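Local coordinates for nonribosomal peptide synthase (PDB 5JJP), which adenylates aliphatic beta-amino acids, probably with ATP, and belongs to the ANL superfamily of adenylate-forming enzymes, at residues P46-P51 with R63-Q68; D77-D82 with E163-P168; L89-P92 with D96-A99; G128-A133 with A182-T187. All coordinates share one frame; numbering follows the deposited sequence.

Interaction 1: P46-P51 with R63-Q68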
loop_
_atom_site.group_PDB
_atom_site.type_symbol
_atom_site.label_atom_id
_atom_site.label_comp_id
_atom_site.label_asym_id
_atom_site.label_seq_id
_atom_site.Cartn_x
_atom_site.Cartn_y
_atom_site.Cartn_z
ATOM N N PRO A 46 -11.336 -16.184 -7.042
ATOM C CA PRO A 46 -10.931 -14.920 -7.630
ATOM C C PRO A 46 -9.995 -14.093 -6.718
ATOM O O PRO A 46 -10.320 -13.834 -5.579
ATOM C CB PRO A 46 -12.254 -14.183 -7.849
ATOM C CG PRO A 46 -13.297 -15.263 -7.854
ATOM C CD PRO A 46 -12.796 -16.286 -6.889
ATOM N N ALA A 47 -8.869 -13.659 -7.273
ATOM C CA ALA A 47 -7.863 -12.848 -6.578
ATOM C C ALA A 47 -8.101 -11.416 -6.904
ATOM O O ALA A 47 -8.074 -10.559 -6.029
ATOM C CB ALA A 47 -6.468 -13.255 -7.038
ATOM N N ILE A 48 -8.330 -11.168 -8.186
ATOM C CA ILE A 48 -8.663 -9.863 -8.729
ATOM C C ILE A 48 -9.906 -9.922 -9.594
ATOM O O ILE A 48 -9.995 -10.720 -10.499
ATOM C CB ILE A 48 -7.526 -9.325 -9.600
ATOM C CG1 ILE A 48 -6.445 -8.747 -8.697
ATOM C CG2 ILE A 48 -7.808 -7.972 -10.163
ATOM C CD1 ILE A 48 -5.316 -9.566 -8.274
ATOM N N VAL A 49 -10.768 -8.938 -9.405
ATOM C CA VAL A 49 -11.906 -8.717 -10.252
ATOM C C VAL A 49 -11.727 -7.393 -10.988
ATOM O O VAL A 49 -11.300 -6.420 -10.390
ATOM C CB VAL A 49 -13.190 -8.685 -9.387
ATOM C CG1 VAL A 49 -14.383 -8.323 -10.219
ATOM C CG2 VAL A 49 -13.405 -10.042 -8.735
ATOM N N GLU A 50 -12.055 -7.364 -12.279
ATOM C CA GLU A 50 -12.027 -6.119 -13.046
ATOM C C GLU A 50 -13.124 -6.136 -14.112
ATOM O O GLU A 50 -13.587 -7.209 -14.491
ATOM C CB GLU A 50 -10.611 -5.863 -13.633
ATOM C CG GLU A 50 -10.129 -6.933 -14.596
ATOM C CD GLU A 50 -8.645 -6.853 -14.942
ATOM O OE1 GLU A 50 -7.916 -5.965 -14.442
ATOM O OE2 GLU A 50 -8.190 -7.721 -15.707
ATOM N N PRO A 51 -13.513 -4.966 -14.632
ATOM C CA PRO A 51 -14.398 -4.950 -15.821
ATOM C C PRO A 51 -13.841 -5.668 -17.049
ATOM O O PRO A 51 -12.612 -5.657 -17.299
ATOM C CB PRO A 51 -14.595 -3.465 -16.119
ATOM C CG PRO A 51 -13.510 -2.752 -15.386
ATOM C CD PRO A 51 -13.129 -3.609 -14.211
ATOM N N ARG A 63 -4.574 -18.705 -8.896
ATOM C CA ARG A 63 -3.702 -19.555 -9.688
ATOM C C ARG A 63 -3.285 -18.849 -10.962
ATOM O O ARG A 63 -2.097 -18.915 -11.335
ATOM C CB ARG A 63 -4.374 -20.860 -10.049
ATOM C CG ARG A 63 -3.489 -21.790 -10.856
ATOM C CD ARG A 63 -4.262 -22.947 -11.475
ATOM N NE ARG A 63 -5.162 -23.631 -10.563
ATOM C CZ ARG A 63 -4.848 -24.651 -9.758
ATOM N NH1 ARG A 63 -3.606 -25.095 -9.658
ATOM N NH2 ARG A 63 -5.819 -25.225 -9.018
ATOM N N GLN A 64 -4.256 -18.205 -11.612
ATOM C CA GLN A 64 -3.976 -17.466 -12.796
ATOM C C GLN A 64 -3.052 -16.288 -12.527
ATOM O O GLN A 64 -2.261 -15.950 -13.377
ATOM C CB GLN A 64 -5.251 -16.915 -13.443
ATOM C CG GLN A 64 -6.115 -18.017 -13.998
ATOM C CD GLN A 64 -7.471 -17.543 -14.462
ATOM O OE1 GLN A 64 -8.140 -16.751 -13.795
ATOM N NE2 GLN A 64 -7.929 -18.115 -15.557
ATOM N N LEU A 65 -3.217 -15.632 -11.382
ATOM C CA LEU A 65 -2.433 -14.444 -11.095
ATOM C C LEU A 65 -0.969 -14.861 -10.925
ATOM O O LEU A 65 -0.099 -14.219 -11.450
ATOM C CB LEU A 65 -2.965 -13.749 -9.838
ATOM C CG LEU A 65 -2.230 -12.499 -9.354
ATOM C CD1 LEU A 65 -2.225 -11.391 -10.379
ATOM C CD2 LEU A 65 -2.916 -12.007 -8.094
ATOM N N GLU A 66 -0.724 -15.965 -10.232
ATOM C CA GLU A 66 0.618 -16.471 -10.118
ATOM C C GLU A 66 1.195 -16.882 -11.436
ATOM O O GLU A 66 2.381 -16.689 -11.673
ATOM C CB GLU A 66 0.671 -17.670 -9.210
ATOM C CG GLU A 66 0.399 -17.344 -7.784
ATOM C CD GLU A 66 1.045 -18.317 -6.848
ATOM O OE1 GLU A 66 0.316 -19.018 -6.126
ATOM O OE2 GLU A 66 2.282 -18.424 -6.914
ATOM N N ALA A 67 0.394 -17.545 -12.280
ATOM C CA ALA A 67 0.901 -17.980 -13.591
ATOM C C ALA A 67 1.352 -16.740 -14.370
ATOM O O ALA A 67 2.398 -16.742 -15.031
ATOM C CB ALA A 67 -0.159 -18.769 -14.379
ATOM N N GLN A 68 0.536 -15.698 -14.314
ATOM C CA GLN A 68 0.862 -14.496 -15.066
ATOM C C GLN A 68 2.135 -13.802 -14.456
ATOM O O GLN A 68 3.032 -13.390 -15.205
ATOM C CB GLN A 68 -0.339 -13.564 -15.118
ATOM C CG GLN A 68 -0.152 -12.350 -15.998
ATOM C CD GLN A 68 -0.253 -12.660 -17.479
ATOM O OE1 GLN A 68 0.361 -13.595 -17.982
ATOM N NE2 GLN A 68 -1.032 -11.853 -18.201
#
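L65 reaches from helix 62-77 across to the bulged strand 46-51 and touches it with one methyl group. L65 CD2 lies 3.9 Å from A47 CB. It is modelled 3.4 Å from I48 CD1, shorter than usual for two methyl carbons, and that value should be read with caution. L65 puts CG anti to its backbone N (chi1 178°), which brings CD2 to the strand, while CD1 lies nearer helix 95-107. The I48 and L65 side chains meet at about a right angle. A47 and I48 both face V60, a classic beta bulge, and both side chains start toward the helix. V98 of helix 95-107 packs on I48 and L65, so the tight side is closed by a third element.

The other side of the helix is looser and polar. R63 and Q64 lie at the surface, and R63 pairs with D44. E66 is held by K40 and R32.

The contact itself is apolar throughout. It is held by dispersion and burial, without directed bonds, while the polar backbone atoms of A47 and I48 bond to V60. Its fit therefore rests on shape, chiefly on where the L65 and I48 methyls come to lie.

Interaction 2: D77-D82 with E163-P168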
loop_
_atom_site.group_PDB
_atom_site.type_symbol
_atom_site.label_atom_id
_atom_site.label_comp_id
_atom_site.label_asym_id
_atom_site.label_seq_id
_atom_site.Cartn_x
_atom_site.Cartn_y
_atom_site.Cartn_z
ATOM N N ASP A 77 13.259 -11.409 -16.784
ATOM C CA ASP A 77 14.572 -11.872 -16.371
ATOM C C ASP A 77 15.501 -12.020 -17.577
ATOM O O ASP A 77 16.733 -11.978 -17.409
ATOM C CB ASP A 77 14.489 -13.191 -15.616
ATOM C CG ASP A 77 15.768 -13.528 -14.847
ATOM O OD1 ASP A 77 16.386 -12.682 -14.225
ATOM O OD2 ASP A 77 16.148 -14.690 -14.832
ATOM N N ALA A 78 14.934 -12.159 -18.778
ATOM C CA ALA A 78 15.766 -12.276 -19.975
ATOM C C ALA A 78 16.413 -10.912 -20.318
ATOM O O ALA A 78 17.242 -10.846 -21.211
ATOM C CB ALA A 78 14.965 -12.796 -21.156
ATOM N N LEU A 79 15.987 -9.835 -19.661
ATOM C CA LEU A 79 16.553 -8.528 -19.948
ATOM C C LEU A 79 17.890 -8.309 -19.269
ATOM O O LEU A 79 18.602 -7.356 -19.573
ATOM C CB LEU A 79 15.579 -7.420 -19.568
ATOM C CG LEU A 79 14.251 -7.490 -20.289
ATOM C CD1 LEU A 79 13.368 -6.377 -19.800
ATOM C CD2 LEU A 79 14.469 -7.368 -21.776
ATOM N N GLY A 80 18.260 -9.205 -18.371
ATOM C CA GLY A 80 19.592 -9.158 -17.780
ATOM C C GLY A 80 19.751 -8.137 -16.682
ATOM O O GLY A 80 20.890 -7.848 -16.311
ATOM N N LEU A 81 18.651 -7.598 -16.147
ATOM C CA LEU A 81 18.770 -6.625 -15.050
ATOM C C LEU A 81 19.267 -7.307 -13.766
ATOM O O LEU A 81 19.013 -8.478 -13.569
ATOM C CB LEU A 81 17.468 -5.899 -14.788
ATOM C CG LEU A 81 16.827 -5.185 -15.982
ATOM C CD1 LEU A 81 15.488 -4.615 -15.519
ATOM C CD2 LEU A 81 17.707 -4.055 -16.460
ATOM N N ASP A 82 19.901 -6.535 -12.896
ATOM C CA ASP A 82 20.440 -7.037 -11.636
ATOM C C ASP A 82 19.485 -6.760 -10.466
ATOM O O ASP A 82 18.726 -5.790 -10.535
ATOM C CB ASP A 82 21.763 -6.305 -11.334
ATOM C CG ASP A 82 22.752 -7.140 -10.516
ATOM O OD1 ASP A 82 22.475 -8.308 -10.192
ATOM O OD2 ASP A 82 23.856 -6.624 -10.258
ATOM N N GLU A 163 10.249 -2.877 -26.292
ATOM C CA GLU A 163 10.416 -1.954 -27.429
ATOM C C GLU A 163 11.856 -1.437 -27.489
ATOM O O GLU A 163 12.364 -1.161 -28.569
ATOM C CB GLU A 163 9.414 -0.780 -27.401
ATOM C CG GLU A 163 7.966 -1.179 -27.131
ATOM C CD GLU A 163 7.295 -1.973 -28.266
ATOM O OE1 GLU A 163 7.817 -1.983 -29.392
ATOM O OE2 GLU A 163 6.230 -2.593 -28.012
ATOM N N GLN A 164 12.512 -1.326 -26.340
ATOM C CA GLN A 164 13.898 -0.864 -26.253
ATOM C C GLN A 164 14.615 -1.571 -25.112
ATOM O O GLN A 164 14.213 -1.448 -23.980
ATOM C CB GLN A 164 13.927 0.622 -26.050
ATOM C CG GLN A 164 15.225 1.028 -25.377
ATOM C CD GLN A 164 16.400 1.288 -26.317
ATOM O OE1 GLN A 164 16.483 2.319 -27.002
ATOM N NE2 GLN A 164 17.348 0.323 -26.347
ATOM N N LEU A 165 15.631 -2.362 -25.430
ATOM C CA LEU A 165 16.364 -3.100 -24.433
ATOM C C LEU A 165 17.105 -2.172 -23.519
ATOM O O LEU A 165 17.641 -1.123 -23.959
ATOM C CB LEU A 165 17.395 -4.009 -25.064
ATOM C CG LEU A 165 16.863 -5.163 -25.923
ATOM C CD1 LEU A 165 18.046 -5.834 -26.620
ATOM C CD2 LEU A 165 16.108 -6.203 -25.098
ATOM N N PRO A 166 17.158 -2.534 -22.228
ATOM C CA PRO A 166 17.987 -1.768 -21.319
ATOM C C PRO A 166 19.445 -1.978 -21.669
ATOM O O PRO A 166 19.791 -2.914 -22.388
ATOM C CB PRO A 166 17.714 -2.385 -19.950
ATOM C CG PRO A 166 17.152 -3.717 -20.247
ATOM C CD PRO A 166 16.421 -3.608 -21.555
ATOM N N ALA A 167 20.291 -1.086 -21.153
ATOM C CA ALA A 167 21.720 -1.118 -21.370
ATOM C C ALA A 167 22.282 -2.445 -20.893
ATOM O O ALA A 167 21.743 -3.052 -19.955
ATOM C CB ALA A 167 22.368 0.020 -20.599
ATOM N N PRO A 168 23.349 -2.933 -21.539
ATOM C CA PRO A 168 24.016 -4.099 -20.982
ATOM C C PRO A 168 24.657 -3.801 -19.619
ATOM O O PRO A 168 24.960 -2.644 -19.270
ATOM C CB PRO A 168 25.093 -4.420 -22.029
ATOM C CG PRO A 168 24.739 -3.620 -23.248
ATOM C CD PRO A 168 24.054 -2.414 -22.728
HETATM O O HOH W 1 20.790 -5.415 -19.091
#
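L79 and L81 meet L165 and P166 where two loops come together near the surface. The L79 side chain can be followed outward. Its CB lies 4.1 Å from P166 CG, at the corner of the proline ring. CG is anti to the carbonyl carbon (chi1 -59°), and the chain then extends toward L165. At the tip, L79 CD2 meets L165 CD2 at 3.9 Å, the two side chains crossing at a slant.

L81 comes to the same proline from further along the chain. Its CD2 sits 3.8 Å from P166 CG and nearly as close to P166 CB, so one methyl covers that corner of the ring. The two groups meet at about a right angle.

A water ties the backbones. It donates to L79 O at 3.0 Å and to A167 O at 2.7 Å. In the second loop Q164 NE2 bonds to L165 O at 2.8 Å.

A type I turn runs from D77 to G80 at the C-terminal end of helix 62-77. G80 has positive phi. The loop beyond it packs on the loop after strand 159-162. Both leucines also pack on L134 of the central strand, 134-138, of the mixed five-stranded sheet.

Interaction 3: L89-P92 with D96-A99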
loop_
_atom_site.group_PDB
_atom_site.type_symbol
_atom_site.label_atom_id
_atom_site.label_comp_id
_atom_site.label_asym_id
_atom_site.label_seq_id
_atom_site.Cartn_x
_atom_site.Cartn_y
_atom_site.Cartn_z
ATOM N N LEU A 89 7.052 1.324 -13.011
ATOM C CA LEU A 89 5.917 0.539 -13.437
ATOM C C LEU A 89 4.658 1.458 -13.570
ATOM O O LEU A 89 4.112 1.939 -12.575
ATOM C CB LEU A 89 5.690 -0.576 -12.427
ATOM C CG LEU A 89 4.569 -1.545 -12.657
ATOM C CD1 LEU A 89 4.740 -2.206 -14.005
ATOM C CD2 LEU A 89 4.535 -2.588 -11.577
ATOM N N GLU A 90 4.267 1.731 -14.810
ATOM C CA GLU A 90 3.204 2.704 -15.077
ATOM C C GLU A 90 1.953 2.054 -15.649
ATOM O O GLU A 90 1.979 1.531 -16.761
ATOM C CB GLU A 90 3.695 3.770 -16.031
ATOM C CG GLU A 90 2.671 4.843 -16.365
ATOM C CD GLU A 90 3.350 6.096 -16.951
ATOM O OE1 GLU A 90 4.138 6.759 -16.210
ATOM O OE2 GLU A 90 3.086 6.436 -18.147
ATOM N N SER A 91 0.892 2.089 -14.878
ATOM C CA SER A 91 -0.337 1.455 -15.280
ATOM C C SER A 91 -1.443 1.792 -14.319
ATOM O O SER A 91 -1.202 2.021 -13.130
ATOM C CB SER A 91 -0.149 -0.076 -15.357
ATOM O OG SER A 91 -1.370 -0.799 -15.485
ATOM N N PRO A 92 -2.687 1.869 -14.837
ATOM C CA PRO A 92 -3.736 1.823 -13.850
ATOM C C PRO A 92 -3.678 0.470 -13.129
ATOM O O PRO A 92 -3.145 -0.482 -13.655
ATOM C CB PRO A 92 -5.017 2.002 -14.671
ATOM C CG PRO A 92 -4.653 1.538 -16.038
ATOM C CD PRO A 92 -3.213 1.848 -16.211
ATOM N N ASP A 96 -3.266 -7.454 -14.509
ATOM C CA ASP A 96 -1.939 -7.544 -15.140
ATOM C C ASP A 96 -0.870 -6.645 -14.495
ATOM O O ASP A 96 0.312 -7.049 -14.399
ATOM C CB ASP A 96 -2.034 -7.240 -16.629
ATOM C CG ASP A 96 -2.587 -8.428 -17.443
ATOM O OD1 ASP A 96 -2.472 -9.583 -16.940
ATOM O OD2 ASP A 96 -3.096 -8.222 -18.579
ATOM N N ALA A 97 -1.259 -5.487 -13.990
ATOM C CA ALA A 97 -0.310 -4.624 -13.281
ATOM C C ALA A 97 0.096 -5.290 -11.958
ATOM O O ALA A 97 1.249 -5.194 -11.510
ATOM C CB ALA A 97 -0.932 -3.269 -12.986
ATOM N N VAL A 98 -0.848 -6.030 -11.370
ATOM C CA VAL A 98 -0.519 -6.769 -10.135
ATOM C C VAL A 98 0.478 -7.893 -10.452
ATOM O O VAL A 98 1.488 -8.059 -9.767
ATOM C CB VAL A 98 -1.794 -7.316 -9.450
ATOM C CG1 VAL A 98 -1.428 -8.162 -8.234
ATOM C CG2 VAL A 98 -2.735 -6.182 -9.056
ATOM N N ALA A 99 0.188 -8.691 -11.487
ATOM C CA ALA A 99 1.149 -9.717 -11.925
ATOM C C ALA A 99 2.551 -9.077 -12.159
ATOM O O ALA A 99 3.566 -9.622 -11.749
ATOM C CB ALA A 99 0.679 -10.396 -13.178
#
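The methyl of A97 fits against the chain just beyond strand 87-90. A97 CB lies 3.5 Å from S91 OG and 3.6 Å from P92 O, so a bonded pair of oxygens meets the methyl from one side. S91 CB is a little further off. Further back along the strand, L89 CD2 comes to 4.2 Å from A97 O, a light touch.

The bond between the two oxygens is short. S91 OG donates to P92 O at 2.6 Å, with the donor tilted 16° from the carbonyl plane. The S91 hydroxyl stands anti to the backbone N (chi1 168°), a setting that lets it reach both P92 O and the methyl. With an alanine here the hydroxyl is gone, and P92 O would probably be left without this bond and the turn into the helix less firmly set.

These pieces belong to the beta-alpha-beta unit of strand 87-90, helix 95-107 and strand 111-114. The contact lies where the chain leaves the first strand and turns into the helix.

Further out, backbone bonds fix the strand side. L89 is bonded to I112 and T114, and S91 to T114. E90 bonds to L136, and its carboxylate forms a salt bridge with R143. On the helix side, T94 OG1 takes a hydrogen bond from A97 N. F155 of strand 151-156 packs on L89, S91 and A97 together, closing the space between strand and helix. P92 starts its ring away from the helix, and P116 packs on it.

Interaction 4: G128-A133 with A182-T187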
loop_
_atom_site.group_PDB
_atom_site.type_symbol
_atom_site.label_atom_id
_atom_site.label_comp_id
_atom_site.label_asym_id
_atom_site.label_seq_id
_atom_site.Cartn_x
_atom_site.Cartn_y
_atom_site.Cartn_z
ATOM N N GLY A 128 15.525 10.822 -12.911
ATOM C CA GLY A 128 16.844 11.339 -12.574
ATOM C C GLY A 128 17.291 10.977 -11.161
ATOM O O GLY A 128 18.452 10.735 -10.928
ATOM N N MET A 129 16.390 10.974 -10.195
ATOM C CA MET A 129 16.768 10.598 -8.803
ATOM C C MET A 129 17.074 9.101 -8.609
ATOM O O MET A 129 18.031 8.756 -7.915
ATOM C CB MET A 129 15.684 11.012 -7.806
ATOM C CG MET A 129 15.481 12.520 -7.794
ATOM S SD MET A 129 14.323 13.029 -6.553
ATOM C CE MET A 129 15.291 12.701 -5.056
ATOM N N ALA A 130 16.290 8.233 -9.265
ATOM C CA ALA A 130 16.360 6.797 -9.027
ATOM C C ALA A 130 17.105 6.043 -10.131
ATOM O O ALA A 130 17.455 4.901 -9.938
ATOM C CB ALA A 130 14.957 6.246 -8.913
ATOM N N ALA A 131 17.265 6.655 -11.308
ATOM C CA ALA A 131 18.009 6.064 -12.450
ATOM C C ALA A 131 17.556 4.628 -12.718
ATOM O O ALA A 131 18.318 3.715 -12.632
ATOM C CB ALA A 131 19.524 6.143 -12.241
ATOM N N PRO A 132 16.300 4.449 -13.106
ATOM C CA PRO A 132 15.787 3.124 -13.349
ATOM C C PRO A 132 16.370 2.591 -14.640
ATOM O O PRO A 132 16.631 3.346 -15.545
ATOM C CB PRO A 132 14.290 3.361 -13.551
ATOM C CG PRO A 132 14.210 4.754 -14.062
ATOM C CD PRO A 132 15.271 5.483 -13.265
ATOM N N ALA A 133 16.547 1.291 -14.702
ATOM C CA ALA A 133 16.994 0.645 -15.894
ATOM C C ALA A 133 15.864 0.308 -16.859
ATOM O O ALA A 133 16.136 0.043 -18.022
ATOM C CB ALA A 133 17.716 -0.618 -15.529
ATOM N N ALA A 182 12.047 -3.481 -2.068
ATOM C CA ALA A 182 10.953 -4.082 -2.794
ATOM C C ALA A 182 10.274 -3.043 -3.692
ATOM O O ALA A 182 9.816 -3.359 -4.748
ATOM C CB ALA A 182 9.949 -4.688 -1.805
ATOM N N TYR A 183 10.145 -1.827 -3.205
ATOM C CA TYR A 183 9.608 -0.730 -3.977
ATOM C C TYR A 183 10.053 0.606 -3.423
ATOM O O TYR A 183 10.565 0.704 -2.330
ATOM C CB TYR A 183 8.080 -0.808 -4.023
ATOM C CG TYR A 183 7.379 -0.656 -2.713
ATOM C CD1 TYR A 183 7.047 0.601 -2.240
ATOM C CD2 TYR A 183 7.016 -1.758 -1.941
ATOM C CE1 TYR A 183 6.415 0.763 -1.004
ATOM C CE2 TYR A 183 6.355 -1.612 -0.726
ATOM C CZ TYR A 183 6.046 -0.343 -0.263
ATOM O OH TYR A 183 5.411 -0.130 0.964
ATOM N N LEU A 184 9.852 1.622 -4.216
ATOM C CA LEU A 184 10.142 3.012 -3.867
ATOM C C LEU A 184 8.941 3.875 -4.186
ATOM O O LEU A 184 8.388 3.806 -5.307
ATOM C CB LEU A 184 11.246 3.579 -4.735
ATOM C CG LEU A 184 12.691 3.552 -4.300
ATOM C CD1 LEU A 184 13.152 2.103 -4.318
ATOM C CD2 LEU A 184 13.536 4.397 -5.259
ATOM N N ILE A 185 8.599 4.740 -3.257
ATOM C CA ILE A 185 7.539 5.692 -3.461
ATOM C C ILE A 185 8.150 7.061 -3.253
ATOM O O ILE A 185 8.650 7.373 -2.191
ATOM C CB ILE A 185 6.378 5.490 -2.452
ATOM C CG1 ILE A 185 5.866 4.046 -2.461
ATOM C CG2 ILE A 185 5.233 6.431 -2.748
ATOM C CD1 ILE A 185 5.128 3.660 -3.704
ATOM N N PHE A 186 7.954 7.925 -4.225
ATOM C CA PHE A 186 8.403 9.291 -4.112
ATOM C C PHE A 186 7.305 10.189 -3.553
ATOM O O PHE A 186 6.187 10.146 -3.987
ATOM C CB PHE A 186 8.916 9.786 -5.450
ATOM C CG PHE A 186 10.284 9.265 -5.769
ATOM C CD1 PHE A 186 11.385 10.070 -5.621
ATOM C CD2 PHE A 186 10.463 7.963 -6.154
ATOM C CE1 PHE A 186 12.657 9.600 -5.887
ATOM C CE2 PHE A 186 11.716 7.476 -6.419
ATOM C CZ PHE A 186 12.820 8.298 -6.278
ATOM N N THR A 187 7.656 10.987 -2.551
ATOM C CA THR A 187 6.724 11.896 -1.927
ATOM C C THR A 187 6.546 13.149 -2.761
ATOM O O THR A 187 5.631 13.923 -2.473
ATOM C CB THR A 187 7.258 12.355 -0.598
ATOM O OG1 THR A 187 8.530 12.992 -0.838
ATOM C CG2 THR A 187 7.398 11.154 0.346
#
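The last turn of helix 120-130 lies over strand 181-186, with A130 CA 8.9 Å from L184 CA and M129 CA 9.7 Å from F186 CA. Side chains fill the space between.

F186 points its ring at the helix. CG is anti to the carbonyl carbon (chi1 -77°), and the CE1 and CZ end does the touching. M129 CB and M129 SD each lie 3.9 Å from F186 CE1. The sulfur is 5.1 Å from the F186 ring centroid and 73° off the ring normal, an oblique Met-aromatic contact. M129 bends at chi3, and its side chain runs past F186 in the opposite direction.

A130 CB is next, 4.0 Å from F186 CZ and 4.3 Å from L184 CD2, so the small methyl rests over the notch where ring and leucine adjoin. I112 also packs on L184 and F186. At A131 the chain leaves the helix with positive phi, and R86 bonds to A130 O.

This is helix-on-strand packing against an antiparallel sheet. The strand leads at T187 into an unmodelled, probably mobile glycine-rich stretch, 188-193. Its sequence matches the signature loop of adenylate-forming enzymes, which in relatives binds the phosphates of ATP.

From the N terminus, interaction 1 comes first and closes a short loop between strand 46-51 and helix 62-77. Interaction 2 opens at the end of that helix and closes a long loop at 163-168. Interaction 3 falls within this loop and spans a tight strand-to-helix connection. Interaction 4 starts inside it too, but ends beyond it at 182-187, so interactions 2 and 4 cross. Neighbours touch. Q68 NE2 is probably hydrogen-bonded to D96 OD1, and Q68 packs on A99, tying interaction 1 to 3. A133 packs on L81 and P166, tying 4 to 2. Together they link the mixed five-stranded sheet to its helices and to two antiparallel sheets.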